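Local structure of 2-pyrone-4,6-dicarboxylic acid hydrolase, putative (Pseudomonas putida, 2FFI) at residues F22-N27 with A35-A40; G43-Q48 with S235-T240; Q82-V87 with G105-R110; A96-M101 with Q136-E141; P171-G176 with Y202-S207. The protein probably hydrolyses the lactone ring of 2-pyrone-4,6-dicarboxylate as a TIM-barrel enzyme of the amidohydrolase family. One frame throughout, in Å; residues are numbered along the deposited sequence.

Interaction 1: F22-N27 with A35-A40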
# COMPACT_ATOMS: atom_id res chain seq x y z
N PHE A 22 -0.89 12.60 8.94
CA PHE A 22 0.09 13.10 9.90
C PHE A 22 -0.18 14.58 10.12
O PHE A 22 -0.53 15.27 9.19
CB PHE A 22 1.53 12.86 9.40
CG PHE A 22 1.75 13.20 7.95
CD1 PHE A 22 2.04 14.50 7.56
CD2 PHE A 22 1.70 12.20 6.98
CE1 PHE A 22 2.27 14.81 6.23
CE2 PHE A 22 1.93 12.50 5.64
CZ PHE A 22 2.22 13.81 5.27
N SER A 23 -0.04 15.05 11.36
CA SER A 23 -0.30 16.44 11.69
C SER A 23 0.93 17.34 11.64
O SER A 23 1.99 16.99 12.15
CB SER A 23 -0.94 16.53 13.08
OG SER A 23 -1.30 17.86 13.39
N ARG A 24 0.78 18.50 11.01
CA ARG A 24 1.87 19.48 10.88
C ARG A 24 2.27 20.00 12.26
O ARG A 24 3.44 20.30 12.51
CB ARG A 24 1.41 20.63 9.96
CG ARG A 24 2.34 21.84 9.88
CD ARG A 24 1.84 22.85 8.85
NE ARG A 24 2.40 24.19 9.02
CZ ARG A 24 3.69 24.50 8.94
NH1 ARG A 24 4.59 23.55 8.69
NH2 ARG A 24 4.10 25.75 9.11
N GLY A 25 1.29 20.10 13.15
CA GLY A 25 1.58 20.55 14.50
C GLY A 25 2.40 19.50 15.25
O GLY A 25 3.22 19.84 16.10
N LEU A 26 2.16 18.23 14.92
CA LEU A 26 2.88 17.12 15.53
C LEU A 26 4.25 16.97 14.88
O LEU A 26 5.22 16.60 15.54
CB LEU A 26 2.07 15.81 15.37
CG LEU A 26 2.74 14.46 15.71
CD1 LEU A 26 3.36 14.47 17.10
CD2 LEU A 26 1.69 13.36 15.60
N ASN A 27 4.33 17.26 13.59
CA ASN A 27 5.59 17.17 12.85
C ASN A 27 6.48 18.36 13.24
O ASN A 27 7.66 18.40 12.88
CB ASN A 27 5.34 17.17 11.33
CG ASN A 27 4.42 16.03 10.87
OD1 ASN A 27 4.43 14.93 11.45
ND2 ASN A 27 3.66 16.27 9.81
N ALA A 35 10.43 14.82 5.16
CA ALA A 35 9.39 15.30 4.24
C ALA A 35 8.13 15.82 4.96
O ALA A 35 7.00 15.53 4.56
CB ALA A 35 9.01 14.18 3.25
N PRO A 36 8.32 16.60 6.04
CA PRO A 36 7.15 17.10 6.75
C PRO A 36 6.97 18.61 6.63
O PRO A 36 7.79 19.39 7.14
CB PRO A 36 7.44 16.68 8.17
CG PRO A 36 8.90 17.03 8.29
CD PRO A 36 9.50 16.66 6.92
N ASN A 37 5.90 19.04 5.98
CA ASN A 37 5.67 20.47 5.86
C ASN A 37 4.20 20.84 5.97
O ASN A 37 3.82 21.71 6.77
CB ASN A 37 6.23 20.98 4.53
CG ASN A 37 5.95 22.45 4.33
OD1 ASN A 37 4.97 22.81 3.70
ND2 ASN A 37 6.80 23.30 4.90
N TYR A 38 3.37 20.19 5.16
CA TYR A 38 1.94 20.45 5.20
C TYR A 38 1.30 19.49 6.19
O TYR A 38 1.96 18.61 6.75
CB TYR A 38 1.32 20.26 3.82
CG TYR A 38 1.64 18.93 3.21
CD1 TYR A 38 0.85 17.82 3.48
CD2 TYR A 38 2.75 18.77 2.39
CE1 TYR A 38 1.16 16.57 2.94
CE2 TYR A 38 3.07 17.54 1.84
CZ TYR A 38 2.28 16.44 2.13
OH TYR A 38 2.60 15.22 1.60
N ASP A 39 0.00 19.67 6.41
CA ASP A 39 -0.72 18.85 7.37
C ASP A 39 -1.71 17.92 6.67
O ASP A 39 -2.47 18.35 5.80
CB ASP A 39 -1.45 19.78 8.35
CG ASP A 39 -1.92 19.05 9.59
OD1 ASP A 39 -2.32 19.72 10.57
OD2 ASP A 39 -1.90 17.80 9.58
N ALA A 40 -1.70 16.65 7.07
CA ALA A 40 -2.59 15.65 6.49
C ALA A 40 -3.43 15.00 7.59
O ALA A 40 -3.37 13.80 7.81
CB ALA A 40 -1.77 14.58 5.75
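Phe22 and Ala40 form a single antiparallel bridge, a hydrogen-bonded pair: Phe22 N donates to Ala40 O at 3.0 Å and Ala40 N to Phe22 O at 2.8 Å. Beyond this bridge the 22-27 segment turns into the helix 24-29, while 35-40 passes alongside as irregular chain.

Phe22 CG lies between the backbone N and the carbonyl carbon (chi1 45°), and the ring is found against Ala40, its bridge partner. The methyl of Ala40 sits over the centre of one ring face, a CH-pi contact with CB 4.0 Å from the centroid; a side chain this small suits a position so near the backbone. At the far end of the ring, Phe22 CZ meets Tyr38 CE1 at 3.8 Å, the two ring planes inclined at 46°. The Tyr38 hydroxyl continues past to hydrogen-bond Glu243, and Phe64 makes an edge-to-face pair with Phe22.

On the solvent side, Arg24 runs extended from CG to NE across the chain at Asn37, and NH1 gives a weak hydrogen bond to Asn37 O. Its CB packs on Asp39 CB at 3.4 Å. Deeper in, Asn27 CB touches Pro36 CB. Ser23 is the N-cap, its OG accepting weakly from Gly25 N.

The carboxylate of Asp39 lies beside the first turn, OD2 3.1 Å from Arg24 N, although the Arg24 guanidinium has gone to Asn37. A negative group at this position would probably be favoured by the positive end of the helix dipole, which may offset the closeness of OD2 to another acceptor, Phe22 O.

Interaction 2: G43-Q48 with S235-T240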
# COMPACT_ATOMS: atom_id res chain seq x y z
N GLY A 43 -9.24 14.18 9.43
CA GLY A 43 -10.39 14.87 8.86
C GLY A 43 -10.26 15.15 7.37
O GLY A 43 -11.19 14.91 6.59
N ASP A 44 -9.12 15.67 6.95
CA ASP A 44 -8.97 15.98 5.54
C ASP A 44 -9.12 14.73 4.70
O ASP A 44 -9.86 14.72 3.71
CB ASP A 44 -7.63 16.64 5.26
CG ASP A 44 -7.53 18.05 5.83
OD1 ASP A 44 -6.56 18.75 5.47
OD2 ASP A 44 -8.41 18.44 6.65
N TYR A 45 -8.42 13.67 5.08
CA TYR A 45 -8.48 12.41 4.35
C TYR A 45 -9.89 11.85 4.29
O TYR A 45 -10.36 11.42 3.24
CB TYR A 45 -7.56 11.39 5.00
CG TYR A 45 -7.66 10.03 4.36
CD1 TYR A 45 -7.42 9.87 3.00
CD2 TYR A 45 -7.98 8.91 5.12
CE1 TYR A 45 -7.51 8.62 2.41
CE2 TYR A 45 -8.06 7.66 4.53
CZ TYR A 45 -7.83 7.52 3.19
OH TYR A 45 -7.91 6.29 2.62
N LEU A 46 -10.56 11.86 5.44
CA LEU A 46 -11.92 11.37 5.53
C LEU A 46 -12.79 12.19 4.60
O LEU A 46 -13.69 11.66 3.95
CB LEU A 46 -12.40 11.45 6.97
CG LEU A 46 -12.34 10.15 7.77
CD1 LEU A 46 -11.12 9.36 7.39
CD2 LEU A 46 -12.37 10.46 9.26
N GLY A 47 -12.52 13.49 4.53
CA GLY A 47 -13.31 14.35 3.66
C GLY A 47 -13.11 14.01 2.19
O GLY A 47 -14.06 13.83 1.43
N GLN A 48 -11.85 13.94 1.79
CA GLN A 48 -11.48 13.59 0.44
C GLN A 48 -12.06 12.24 0.06
O GLN A 48 -12.36 12.01 -1.10
CB GLN A 48 -9.97 13.56 0.33
CG GLN A 48 -9.35 14.91 0.42
CD GLN A 48 -9.78 15.79 -0.75
OE1 GLN A 48 -10.55 16.75 -0.59
NE2 GLN A 48 -9.29 15.46 -1.94
N SER A 235 -5.07 5.41 -3.36
CA SER A 235 -5.01 6.80 -3.75
C SER A 235 -3.59 7.32 -3.51
O SER A 235 -3.07 8.15 -4.26
CB SER A 235 -6.01 7.63 -2.94
OG SER A 235 -5.73 7.56 -1.55
N ASP A 236 -2.97 6.82 -2.45
CA ASP A 236 -1.62 7.22 -2.08
C ASP A 236 -1.57 8.63 -1.53
O ASP A 236 -0.51 9.25 -1.47
CB ASP A 236 -0.68 7.12 -3.28
CG ASP A 236 0.77 7.15 -2.87
OD1 ASP A 236 1.62 7.49 -3.71
OD2 ASP A 236 1.04 6.81 -1.70
N TRP A 237 -2.74 9.13 -1.15
CA TRP A 237 -2.89 10.47 -0.60
C TRP A 237 -2.00 10.57 0.64
O TRP A 237 -1.79 9.58 1.33
CB TRP A 237 -4.36 10.69 -0.22
CG TRP A 237 -4.68 12.06 0.27
CD1 TRP A 237 -5.03 13.14 -0.49
CD2 TRP A 237 -4.70 12.51 1.63
NE1 TRP A 237 -5.27 14.22 0.30
CE2 TRP A 237 -5.08 13.87 1.61
CE3 TRP A 237 -4.44 11.89 2.86
CZ2 TRP A 237 -5.20 14.63 2.78
CZ3 TRP A 237 -4.56 12.65 4.03
CH2 TRP A 237 -4.93 14.01 3.97
N PRO A 238 -1.48 11.77 0.96
CA PRO A 238 -1.69 13.03 0.24
C PRO A 238 -0.78 13.17 -0.98
O PRO A 238 -0.58 14.28 -1.49
CB PRO A 238 -1.39 14.06 1.31
CG PRO A 238 -0.26 13.43 2.03
CD PRO A 238 -0.68 12.00 2.18
N HIS A 239 -0.25 12.04 -1.45
CA HIS A 239 0.65 12.02 -2.60
C HIS A 239 1.90 12.82 -2.25
O HIS A 239 2.04 13.97 -2.65
CB HIS A 239 -0.04 12.63 -3.83
CG HIS A 239 -1.49 12.28 -3.95
ND1 HIS A 239 -2.48 13.05 -3.38
CD2 HIS A 239 -2.12 11.23 -4.52
CE1 HIS A 239 -3.66 12.48 -3.59
NE2 HIS A 239 -3.46 11.37 -4.28
N THR A 240 2.81 12.22 -1.49
CA THR A 240 4.04 12.91 -1.09
C THR A 240 5.02 13.06 -2.26
O THR A 240 5.17 12.14 -3.07
CB THR A 240 4.75 12.21 0.13
OG1 THR A 240 4.77 10.80 -0.08
CG2 THR A 240 4.02 12.52 1.45
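Trp237 lies against Tyr45 where, in this TIM barrel, the loop after strand 231-234 comes up to helix 42-51. CG of Trp237 stands anti to the backbone N (chi1 -176°), and from CB outward the indole reaches over to the helix.

Its first ring atoms to meet the helix are CD2 and CE3, the latter 3.6 Å from Tyr45 CD1. Next along the rim, CZ3 meets Tyr45 CB at 3.4 Å. CH2 comes close to the backbone N of Tyr45, and CZ2 lies 4.0 Å from Asp44 CB. On the pyrrole side NE1 lies 4.1 Å from CG of Gln48; the Gln48 side chain crosses the indole at about a right angle. A broad, flat side chain can thus span a whole helical turn.

The Tyr45 and Trp237 rings are inclined by 28° and slid apart, so they barely overlap; Tyr45 CA, rather than the phenol, lies over the indole face, toward the rim. Pro238, which follows a cis peptide bond, covers the opposite face with CB over its centre.

At the phenol's edge, near its plane, Ser235 OG is 4.5 Å from Tyr45 CE1, and the hydroxyls of both residues hydrogen-bond to the same oxygen, OD1 of Asp16.

Interaction 3: Q82-V87 with G105-R110. With PO4 (phosphate ion), chain C.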
# COMPACT_ATOMS: atom_id res chain seq x y z
N GLN A 82 -14.05 2.04 10.21
CA GLN A 82 -13.85 2.73 8.93
C GLN A 82 -12.46 2.58 8.30
O GLN A 82 -12.33 2.65 7.08
CB GLN A 82 -14.18 4.23 9.09
CG GLN A 82 -14.09 5.03 7.78
CD GLN A 82 -14.90 6.33 7.81
OE1 GLN A 82 -14.85 7.08 8.78
NE2 GLN A 82 -15.63 6.60 6.71
N LEU A 83 -11.45 2.34 9.11
CA LEU A 83 -10.10 2.22 8.59
C LEU A 83 -9.38 1.00 9.11
O LEU A 83 -9.79 0.42 10.11
CB LEU A 83 -9.29 3.45 8.96
CG LEU A 83 -9.83 4.80 8.49
CD1 LEU A 83 -9.03 5.95 9.10
CD2 LEU A 83 -9.80 4.84 6.97
N ARG A 84 -8.29 0.62 8.44
CA ARG A 84 -7.50 -0.52 8.90
C ARG A 84 -6.05 -0.12 9.06
O ARG A 84 -5.49 -0.21 10.15
CB ARG A 84 -7.61 -1.70 7.94
CG ARG A 84 -8.95 -2.41 8.01
CD ARG A 84 -9.26 -2.95 9.40
NE ARG A 84 -10.55 -3.62 9.37
CZ ARG A 84 -11.65 -3.15 9.95
NH1 ARG A 84 -12.79 -3.83 9.86
NH2 ARG A 84 -11.59 -2.03 10.65
N GLY A 85 -5.43 0.33 7.99
CA GLY A 85 -4.04 0.75 8.10
C GLY A 85 -2.98 -0.29 8.47
O GLY A 85 -3.23 -1.22 9.25
N VAL A 86 -1.78 -0.09 7.91
CA VAL A 86 -0.62 -0.94 8.13
C VAL A 86 0.46 -0.13 8.84
O VAL A 86 0.52 1.09 8.69
CB VAL A 86 -0.06 -1.45 6.79
CG1 VAL A 86 -1.20 -1.84 5.86
CG2 VAL A 86 0.82 -0.42 6.15
N VAL A 87 1.29 -0.80 9.63
CA VAL A 87 2.35 -0.11 10.37
C VAL A 87 3.78 -0.55 10.02
O VAL A 87 3.99 -1.40 9.13
CB VAL A 87 2.16 -0.29 11.91
CG1 VAL A 87 0.84 0.31 12.36
CG2 VAL A 87 2.23 -1.76 12.29
N GLY A 105 -6.95 -2.49 14.56
CA GLY A 105 -7.29 -2.40 13.16
C GLY A 105 -6.15 -2.55 12.17
O GLY A 105 -6.39 -2.53 10.96
N VAL A 106 -4.91 -2.70 12.64
CA VAL A 106 -3.81 -2.86 11.69
C VAL A 106 -3.73 -4.31 11.23
O VAL A 106 -3.75 -5.25 12.05
CB VAL A 106 -2.47 -2.35 12.25
CG1 VAL A 106 -2.52 -2.31 13.72
CG2 VAL A 106 -1.31 -3.21 11.74
N ARG A 107 -3.67 -4.49 9.92
CA ARG A 107 -3.64 -5.82 9.33
C ARG A 107 -2.39 -6.19 8.53
O ARG A 107 -2.38 -7.19 7.80
CB ARG A 107 -4.87 -6.00 8.45
CG ARG A 107 -5.93 -6.95 9.00
CD ARG A 107 -6.52 -6.47 10.30
NE ARG A 107 -7.94 -6.78 10.33
CZ ARG A 107 -8.75 -6.42 11.31
NH1 ARG A 107 -10.04 -6.73 11.25
NH2 ARG A 107 -8.27 -5.74 12.35
N GLY A 108 -1.34 -5.39 8.64
CA GLY A 108 -0.14 -5.69 7.89
C GLY A 108 1.04 -4.88 8.37
O GLY A 108 0.88 -4.01 9.22
N VAL A 109 2.22 -5.20 7.84
CA VAL A 109 3.44 -4.47 8.19
C VAL A 109 4.11 -4.10 6.89
O VAL A 109 4.10 -4.89 5.94
CB VAL A 109 4.46 -5.31 9.03
CG1 VAL A 109 3.88 -5.66 10.39
CG2 VAL A 109 4.84 -6.56 8.28
N ARG A 110 4.68 -2.90 6.84
CA ARG A 110 5.36 -2.41 5.65
C ARG A 110 6.83 -2.24 5.99
O ARG A 110 7.18 -1.53 6.93
CB ARG A 110 4.79 -1.06 5.21
CG ARG A 110 5.14 -0.65 3.77
CD ARG A 110 5.11 0.87 3.61
NE ARG A 110 4.90 1.33 2.23
CZ ARG A 110 4.79 2.61 1.88
NH1 ARG A 110 4.59 2.94 0.62
NH2 ARG A 110 4.89 3.57 2.80
P PO4 C . 4.33 6.11 -0.33
O1 PO4 C . 4.22 5.38 0.97
O2 PO4 C . 5.75 6.28 -0.69
O3 PO4 C . 3.65 5.33 -1.39
O4 PO4 C . 3.69 7.44 -0.19
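Val87 and Val109 are bridged by their backbones: Arg110 N donates to Val87 O at 2.8 Å, and Val87 N to Gly108 O at 3.3 Å. A weak bond from Arg107 N to Gly85 O lies before the bridge. This joins the 82-87 chain to strand 108-110 of the TIM barrel, which pairs on its other side with 139-142.

To the sides of the paired backbones, side chains meet. Val87 CG2 touches Val106 CG2 at 3.9 Å, the two side chains crossing at about a right angle, and Val86 CG2 touches Arg110 CB. Beta-branched residues suit such extended, buried chain. Met101 of helix 95-102 packs on both Val87 and Val106. Gly105 ends that helix as the C-prime residue of a Schellman motif; its positive phi (126°) fits glycine.

Farther along, Arg110 stretches out, CG anti to the backbone N, and presents the edge of its guanidinium to a phosphate, probably from the crystallisation liquor; NH2 bonds O1 at 2.7 Å and NH1 also reaches O1. Asp166 forms a salt bridge to NH1, and His167 NE2 also hydrogen-bonds the phosphate.

At the other end Arg84 lies flat on the Arg107 guanidinium, NE 3.7 Å from NH1. Two like charges stacked this way should repel; carbonyl oxygens around Arg84, with Leu83 O bonding NH2 at 3.1 Å and Phe277 and Gly278 accepting weakly, probably offset much of that cost.

Interaction 4: A96-M101 with Q136-E141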
# COMPACT_ATOMS: atom_id res chain seq x y z
N ALA A 96 2.68 -9.64 21.91
CA ALA A 96 1.77 -8.83 22.70
C ALA A 96 1.38 -7.54 21.98
O ALA A 96 0.20 -7.25 21.84
CB ALA A 96 2.39 -8.52 24.06
N THR A 97 2.35 -6.76 21.51
CA THR A 97 1.98 -5.52 20.86
C THR A 97 1.31 -5.72 19.50
O THR A 97 0.47 -4.91 19.11
CB THR A 97 3.18 -4.54 20.71
OG1 THR A 97 4.06 -4.97 19.67
CG2 THR A 97 3.94 -4.44 22.01
N LEU A 98 1.67 -6.79 18.78
CA LEU A 98 1.05 -7.06 17.48
C LEU A 98 -0.44 -7.37 17.63
O LEU A 98 -1.27 -6.94 16.83
CB LEU A 98 1.74 -8.23 16.77
CG LEU A 98 3.12 -8.01 16.13
CD1 LEU A 98 4.11 -7.64 17.19
CD2 LEU A 98 3.57 -9.28 15.41
N ALA A 99 -0.78 -8.12 18.67
CA ALA A 99 -2.17 -8.47 18.92
C ALA A 99 -2.94 -7.22 19.23
O ALA A 99 -3.98 -6.97 18.62
CB ALA A 99 -2.25 -9.43 20.08
N GLU A 100 -2.43 -6.42 20.16
CA GLU A 100 -3.08 -5.17 20.55
C GLU A 100 -3.23 -4.22 19.37
O GLU A 100 -4.12 -3.37 19.37
CB GLU A 100 -2.31 -4.48 21.68
CG GLU A 100 -2.97 -3.21 22.19
CD GLU A 100 -2.65 -2.94 23.66
OE1 GLU A 100 -1.44 -2.99 24.01
OE2 GLU A 100 -3.59 -2.66 24.45
N MSE A 101 -2.39 -4.37 18.35
CA MSE A 101 -2.49 -3.52 17.18
C MSE A 101 -3.59 -4.05 16.28
O MSE A 101 -4.43 -3.28 15.79
CB MSE A 101 -1.17 -3.48 16.42
CG MSE A 101 -0.11 -2.58 17.05
SE MSE A 101 1.57 -2.60 16.08
CE MSE A 101 2.50 -1.22 17.07
N GLN A 136 0.30 -13.79 13.41
CA GLN A 136 -0.81 -12.85 13.55
C GLN A 136 -1.64 -12.84 12.26
O GLN A 136 -2.76 -12.33 12.25
CB GLN A 136 -0.31 -11.43 13.84
CG GLN A 136 -1.33 -10.58 14.59
CD GLN A 136 -1.58 -11.11 15.99
OE1 GLN A 136 -2.57 -10.76 16.62
NE2 GLN A 136 -0.68 -11.96 16.48
N GLY A 137 -1.08 -13.39 11.20
CA GLY A 137 -1.80 -13.45 9.94
C GLY A 137 -1.63 -12.21 9.10
O GLY A 137 -2.17 -12.13 8.01
N TRP A 138 -0.88 -11.24 9.62
CA TRP A 138 -0.61 -9.97 8.94
C TRP A 138 0.16 -10.15 7.64
O TRP A 138 0.99 -11.04 7.52
CB TRP A 138 0.19 -9.04 9.86
CG TRP A 138 -0.60 -8.40 10.93
CD1 TRP A 138 -1.94 -8.56 11.16
CD2 TRP A 138 -0.14 -7.45 11.90
NE1 TRP A 138 -2.34 -7.76 12.22
CE2 TRP A 138 -1.26 -7.07 12.68
CE3 TRP A 138 1.11 -6.88 12.18
CZ2 TRP A 138 -1.17 -6.15 13.72
CZ3 TRP A 138 1.20 -5.97 13.22
CH2 TRP A 138 0.06 -5.61 13.98
N HIS A 139 -0.11 -9.30 6.66
CA HIS A 139 0.61 -9.40 5.41
C HIS A 139 1.81 -8.47 5.45
O HIS A 139 1.92 -7.63 6.35
CB HIS A 139 -0.28 -9.06 4.22
CG HIS A 139 -0.86 -7.67 4.27
ND1 HIS A 139 -1.92 -7.34 5.09
CD2 HIS A 139 -0.53 -6.55 3.60
CE1 HIS A 139 -2.22 -6.06 4.91
NE2 HIS A 139 -1.40 -5.56 4.01
N VAL A 140 2.71 -8.63 4.49
CA VAL A 140 3.91 -7.80 4.40
C VAL A 140 3.89 -6.97 3.13
O VAL A 140 3.83 -7.50 2.01
CB VAL A 140 5.21 -8.66 4.42
CG1 VAL A 140 5.05 -9.87 3.53
CG2 VAL A 140 6.40 -7.83 3.95
N GLU A 141 3.93 -5.64 3.31
CA GLU A 141 3.90 -4.70 2.19
C GLU A 141 5.29 -4.35 1.69
O GLU A 141 6.17 -4.01 2.48
CB GLU A 141 3.19 -3.42 2.59
CG GLU A 141 2.28 -2.87 1.52
CD GLU A 141 1.82 -1.46 1.83
OE1 GLU A 141 1.61 -1.17 3.03
OE2 GLU A 141 1.65 -0.66 0.89
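Leu98 and Met101, one helical turn of 96-101, receive the six-membered ring of Trp138. CG of Trp138 is anti to its carbonyl carbon (chi1 -76°), and chi2 near 0° sets CD1 eclipsed with CA. The benzo half of the indole meets the helix: CZ3 lies 4.0 Å from Leu98 CG, and CZ2 comes within 3.2 Å of Leu98 O. Met101 CB approaches CH2 at 3.5 Å, at the ring edge and in its plane.

Met101, modelled as selenomethionine, has CG anti to the carbonyl carbon and then runs extended. SE ends beside the indole, 5.3 Å from the centroid of the six-membered ring and at its edge, a Met-aromatic contact; an unbranched chain can pass the ring edge in this way, crossing it at about a right angle.

In the barrel, helix 127-136 is the crossover between the parallel strands 108-110 and 139-142, a beta-alpha-beta unit, and this contact holds its end against the preceding helix, 95-102. Gly137 makes the turn between helix and strand, its positive phi closing a Schellman motif.

In Gln136, chi1 of -153° places CG over one indole face, toward the rim; the bend at chi2 then turns CD toward the partner helix. There OE1 lies 3.3 Å from Ala99 CA and 3.7 Å from Ala99 CB, a methyl being small enough for OE1 to reach CA beside it.

Interaction 5: P171-G176 with Y202-S207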
# COMPACT_ATOMS: atom_id res chain seq x y z
N PRO A 171 7.67 -0.03 -11.29
CA PRO A 171 8.48 -0.31 -12.47
C PRO A 171 8.76 1.02 -13.16
O PRO A 171 8.39 2.08 -12.65
CB PRO A 171 7.56 -1.22 -13.30
CG PRO A 171 6.23 -0.59 -13.06
CD PRO A 171 6.25 -0.31 -11.56
N ASP A 172 9.39 0.95 -14.33
CA ASP A 172 9.74 2.13 -15.12
C ASP A 172 8.75 2.30 -16.28
O ASP A 172 8.81 1.55 -17.26
CB ASP A 172 11.15 1.96 -15.70
CG ASP A 172 12.06 3.14 -15.44
OD1 ASP A 172 11.71 4.28 -15.84
OD2 ASP A 172 13.14 2.93 -14.83
N ALA A 173 7.84 3.27 -16.19
CA ALA A 173 6.85 3.51 -17.24
C ALA A 173 7.45 3.61 -18.64
O ALA A 173 6.82 3.22 -19.62
CB ALA A 173 6.06 4.77 -16.94
N ARG A 174 8.66 4.14 -18.73
CA ARG A 174 9.32 4.26 -20.02
C ARG A 174 10.34 3.14 -20.19
O ARG A 174 11.53 3.40 -20.35
CB ARG A 174 10.00 5.63 -20.14
CG ARG A 174 10.66 6.15 -18.86
CD ARG A 174 11.45 7.40 -19.19
NE ARG A 174 11.83 8.22 -18.05
CZ ARG A 174 12.57 7.81 -17.03
NH1 ARG A 174 13.02 6.57 -16.98
NH2 ARG A 174 12.86 8.66 -16.05
N ARG A 175 9.87 1.90 -20.16
CA ARG A 175 10.76 0.74 -20.29
C ARG A 175 10.06 -0.51 -20.81
O ARG A 175 10.71 -1.45 -21.26
CB ARG A 175 11.40 0.44 -18.93
CG ARG A 175 12.77 1.07 -18.73
CD ARG A 175 13.79 0.37 -19.62
NE ARG A 175 13.92 -1.05 -19.28
CZ ARG A 175 13.99 -2.03 -20.18
NH1 ARG A 175 13.94 -1.75 -21.48
NH2 ARG A 175 14.12 -3.29 -19.78
N GLY A 176 8.73 -0.52 -20.73
CA GLY A 176 7.99 -1.67 -21.21
C GLY A 176 7.67 -2.70 -20.14
O GLY A 176 8.04 -2.54 -18.98
N TYR A 202 1.64 8.19 -10.93
CA TYR A 202 2.50 9.36 -11.09
C TYR A 202 3.90 9.16 -10.52
O TYR A 202 4.68 10.11 -10.43
CB TYR A 202 1.88 10.59 -10.44
CG TYR A 202 1.46 10.36 -9.02
CD1 TYR A 202 0.15 10.00 -8.71
CD2 TYR A 202 2.37 10.53 -7.98
CE1 TYR A 202 -0.25 9.81 -7.40
CE2 TYR A 202 1.99 10.34 -6.66
CZ TYR A 202 0.67 9.98 -6.37
OH TYR A 202 0.27 9.80 -5.06
N ARG A 203 4.21 7.92 -10.14
CA ARG A 203 5.52 7.60 -9.58
C ARG A 203 6.37 6.78 -10.55
O ARG A 203 7.54 6.50 -10.28
CB ARG A 203 5.35 6.82 -8.28
CG ARG A 203 4.84 7.66 -7.14
CD ARG A 203 4.73 6.86 -5.85
NE ARG A 203 4.10 7.63 -4.78
CZ ARG A 203 4.69 8.61 -4.11
NH1 ARG A 203 4.03 9.24 -3.14
NH2 ARG A 203 5.94 8.97 -4.39
N LEU A 204 5.79 6.40 -11.68
CA LEU A 204 6.49 5.60 -12.67
C LEU A 204 7.63 6.26 -13.44
O LEU A 204 7.95 5.83 -14.54
CB LEU A 204 5.48 5.00 -13.64
CG LEU A 204 4.68 3.78 -13.13
CD1 LEU A 204 5.02 3.50 -11.65
CD2 LEU A 204 3.18 4.00 -13.31
N GLN A 205 8.25 7.29 -12.85
CA GLN A 205 9.38 7.99 -13.48
C GLN A 205 9.13 8.48 -14.89
O GLN A 205 10.06 8.65 -15.67
CB GLN A 205 10.62 7.08 -13.53
CG GLN A 205 11.65 7.38 -12.47
CD GLN A 205 11.08 7.23 -11.09
OE1 GLN A 205 10.61 8.20 -10.48
NE2 GLN A 205 11.12 6.01 -10.57
N GLY A 206 7.87 8.71 -15.23
CA GLY A 206 7.59 9.17 -16.57
C GLY A 206 6.68 10.37 -16.62
O GLY A 206 6.39 11.01 -15.60
N SER A 207 6.22 10.66 -17.83
CA SER A 207 5.31 11.78 -18.06
C SER A 207 3.90 11.30 -17.75
O SER A 207 3.56 10.15 -18.00
CB SER A 207 5.39 12.22 -19.52
OG SER A 207 5.01 11.15 -20.36
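Arg174 turns its side chain toward Gln205 by setting CG between the backbone N and the carbonyl carbon (chi1 38°) and then running extended from CG to NE, which brings NE toward Gln205 O. The Gln205 carbonyl lies over one face of the guanidinium. Gln205 O is 2.8 Å from Arg174 NH2, yet the approach from the face gives poor hydrogen-bond angles, and any attraction is probably that of the cation for the carbonyl dipole. Arg174 NH1 is engaged inside its own segment, in a salt bridge to Asp172 OD1 at 2.9 Å; the same carboxylate oxygen comes to 3.8 Å from Gln205 CB.

One directional bond ties the two loops: Ala173 N donates to Leu204 O at 3.0 Å, with an N-H...O angle of 149°. Around it the packing is apolar. Ala173 CB meets Leu204 CB at 3.4 Å, and Leu204, with CG anti to its carbonyl carbon, sends CD1 to Pro171 CD at 4.0 Å. Alanine suits the place where the backbones draw nearest, while leucine and the rigid proline ring fill the buried side. Asn211 and Phe214 of helix 208-225 cover this patch, and Ser207 is the N-cap of that helix.

Both loops follow neighbouring strands, 163-165 and 194-199, on the strand C-terminal side of the barrel. The contact therefore has a graded chemistry: apolar packing on the inner side, one backbone hydrogen bond between the two segments, and an exposed guanidinium shared by carboxylate and carbonyl, whose hold probably weakens as solvent screens it.

Interactions 3 and 4 are nearest together, centres about 9 Å apart; interaction 4 uses helix 95-102, which leads into strand 108-110 of interaction 3, and strands 108-110 and 139-142 are hydrogen-bonded neighbours in the parallel sheet. Their segments alternate along the chain. Interactions 1 and 2, centres about 13 Å apart, touch through Tyr38 and Ala40 against the loop after strand 231-234. Interactions 3, 4 and 5 are nested in the long chain loop closed by interaction 2, which joins the first part of the chain to the loop following the last strand. Interaction 5, joining two peripheral loops, lies about 33 Å from interaction 4, across the barrel, yet reaches interaction 2 through the Arg203-Asp236 salt bridge.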